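Local coordinates for protein guanidinopropionase (Pseudomonas aeruginosa, PDB 3NIQ) that hydrolyses 3-guanidinopropanoate to beta-alanine and urea, using two manganese ions in each subunit of a homohexamer, at residues 238-243 / 281-286. Numbering follows the deposited sequence.
Sequences SFDVDV and DVVEVS. With MN (manganese (II) ion), chain E; MN (manganese (II) ion), chain D.
F239 lies opposite V282, in register, on neighbouring parallel strands of the central sheet of the arginase fold, within the beta-alpha-beta unit 235-240, 262-270, 277-283. The ladder is tight: F239 N donates to D281 O, V283 N donates to F239 O at 2.8 Å, and V241 N closes the series on V283 O, just where 238-243 turns into a short 3-10 segment. S238, D240, D281 and V283 occupy the metal face. There S238 OG, anti to its backbone N (chi1 -180°), donates across 2.7 Å to the syn lone pair of D281 OD1. The same OG also bonds to the manganese ligand H126, a second-shell link, while D281 OD2 is held by Y236 and T129.

On the side of F239 and V282 the contacts are apolar: V241 CG1, just past the strand end, lies 3.9 Å from V282 CG1 and 3.8 Å from V285 CG2; helix 294-317 closes over them. The contact is buried throughout, but side chains are spaced wider at the metal end. E284 CB lies 3.3 Å from D240 OD1; the chain then bends at chi2 (-71°), its OE2 bonded to H126 N and 4.6 Å from D240 OD2. D240 OD1 also accepts from D242 N, an Asx turn consistent with both aspartates being held toward the metals. D242 grips one manganese with both oxygens, D148 and H150 joining it; H126, D148 and D152 complete the other site. D240 OD2 bridges both ions at 2.2 and 2.3 Å, beside the water they share.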
loop_
_atom_site.group_PDB
_atom_site.type_symbol
_atom_site.label_atom_id
_atom_site.label_comp_id
_atom_site.label_asym_id
_atom_site.label_seq_id
_atom_site.Cartn_x
_atom_site.Cartn_y
_atom_site.Cartn_z
ATOM N N SER A 238 -22.262 10.108 -19.320
ATOM C CA SER A 238 -21.889 9.043 -18.436
ATOM C C SER A 238 -20.375 8.798 -18.537
ATOM O O SER A 238 -19.856 8.463 -19.606
ATOM C CB SER A 238 -22.672 7.782 -18.801
ATOM O OG SER A 238 -22.324 6.722 -17.940
ATOM N N PHE A 239 -19.687 8.929 -17.408
ATOM C CA PHE A 239 -18.233 8.865 -17.383
ATOM C C PHE A 239 -17.745 7.642 -16.589
ATOM O O PHE A 239 -17.875 7.596 -15.355
ATOM C CB PHE A 239 -17.687 10.164 -16.760
ATOM C CG PHE A 239 -16.201 10.316 -16.897
ATOM C CD1 PHE A 239 -15.652 10.972 -17.998
ATOM C CD2 PHE A 239 -15.344 9.783 -15.927
ATOM C CE1 PHE A 239 -14.247 11.105 -18.137
ATOM C CE2 PHE A 239 -13.951 9.893 -16.060
ATOM C CZ PHE A 239 -13.399 10.557 -17.154
ATOM N N ASP A 240 -17.191 6.660 -17.295
ATOM C CA ASP A 240 -16.635 5.474 -16.669
ATOM C C ASP A 240 -15.140 5.776 -16.504
ATOM O O ASP A 240 -14.450 6.052 -17.482
ATOM C CB ASP A 240 -16.912 4.240 -17.561
ATOM C CG ASP A 240 -16.290 2.939 -17.033
ATOM O OD1 ASP A 240 -15.339 2.974 -16.217
ATOM O OD2 ASP A 240 -16.739 1.844 -17.457
ATOM N N VAL A 241 -14.656 5.761 -15.266
ATOM C CA VAL A 241 -13.299 6.201 -14.994
ATOM C C VAL A 241 -12.272 5.305 -15.674
ATOM O O VAL A 241 -11.144 5.719 -15.865
ATOM C CB VAL A 241 -12.971 6.348 -13.480
ATOM C CG1 VAL A 241 -13.859 7.421 -12.804
ATOM C CG2 VAL A 241 -13.074 5.008 -12.755
ATOM N N ASP A 242 -12.665 4.094 -16.065
ATOM C CA ASP A 242 -11.722 3.229 -16.779
ATOM C C ASP A 242 -11.449 3.697 -18.239
ATOM O O ASP A 242 -10.620 3.118 -18.937
ATOM C CB ASP A 242 -12.115 1.723 -16.654
ATOM C CG ASP A 242 -13.299 1.316 -17.546
ATOM O OD1 ASP A 242 -13.616 2.029 -18.522
ATOM O OD2 ASP A 242 -13.919 0.261 -17.255
ATOM N N VAL A 243 -12.123 4.763 -18.688
ATOM C CA VAL A 243 -11.696 5.456 -19.925
ATOM C C VAL A 243 -10.263 5.996 -19.747
ATOM O O VAL A 243 -9.470 6.040 -20.692
ATOM C CB VAL A 243 -12.634 6.613 -20.309
ATOM C CG1 VAL A 243 -12.465 7.816 -19.373
ATOM C CG2 VAL A 243 -12.432 7.015 -21.785
ATOM N N ASP A 281 -23.330 10.939 -14.800
ATOM C CA ASP A 281 -22.808 10.105 -13.742
ATOM C C ASP A 281 -21.308 9.845 -13.910
ATOM O O ASP A 281 -20.749 10.041 -15.000
ATOM C CB ASP A 281 -23.598 8.779 -13.605
ATOM C CG ASP A 281 -23.570 7.938 -14.873
ATOM O OD1 ASP A 281 -22.501 7.854 -15.508
ATOM O OD2 ASP A 281 -24.617 7.336 -15.222
ATOM N N VAL A 282 -20.688 9.404 -12.809
ATOM C CA VAL A 282 -19.280 9.020 -12.767
ATOM C C VAL A 282 -19.267 7.634 -12.151
ATOM O O VAL A 282 -19.594 7.472 -10.973
ATOM C CB VAL A 282 -18.450 9.979 -11.879
ATOM C CG1 VAL A 282 -17.011 9.532 -11.827
ATOM C CG2 VAL A 282 -18.517 11.429 -12.416
ATOM N N VAL A 283 -18.930 6.621 -12.943
ATOM C CA VAL A 283 -19.107 5.242 -12.467
ATOM C C VAL A 283 -17.793 4.480 -12.473
ATOM O O VAL A 283 -16.833 4.957 -13.042
ATOM C CB VAL A 283 -20.136 4.481 -13.327
ATOM C CG1 VAL A 283 -21.489 5.146 -13.208
ATOM C CG2 VAL A 283 -19.668 4.378 -14.815
ATOM N N GLU A 284 -17.794 3.331 -11.794
ATOM C CA GLU A 284 -16.701 2.337 -11.754
ATOM C C GLU A 284 -15.502 2.749 -10.882
ATOM O O GLU A 284 -14.442 2.120 -10.956
ATOM C CB GLU A 284 -16.236 1.906 -13.180
ATOM C CG GLU A 284 -17.305 1.227 -14.055
ATOM C CD GLU A 284 -17.676 -0.182 -13.582
ATOM O OE1 GLU A 284 -17.078 -0.687 -12.599
ATOM O OE2 GLU A 284 -18.598 -0.778 -14.169
ATOM N N VAL A 285 -15.650 3.784 -10.058
ATOM C CA VAL A 285 -14.641 4.007 -9.005
ATOM C C VAL A 285 -14.683 2.841 -8.020
ATOM O O VAL A 285 -15.711 2.576 -7.424
ATOM C CB VAL A 285 -14.842 5.333 -8.239
ATOM C CG1 VAL A 285 -13.776 5.489 -7.136
ATOM C CG2 VAL A 285 -14.751 6.554 -9.220
ATOM N N SER A 286 -13.564 2.143 -7.856
ATOM C CA SER A 286 -13.542 0.942 -7.022
ATOM C C SER A 286 -12.452 1.053 -5.937
ATOM O O SER A 286 -11.298 0.700 -6.161
ATOM C CB SER A 286 -13.361 -0.305 -7.892
ATOM O OG SER A 286 -13.399 -1.488 -7.109
HETATM MN MN MN E . -15.532 0.453 -18.830
HETATM MN MN MN D . -18.583 1.165 -18.373
HETATM O O HOH W 1 -17.343 -0.853 -18.875
#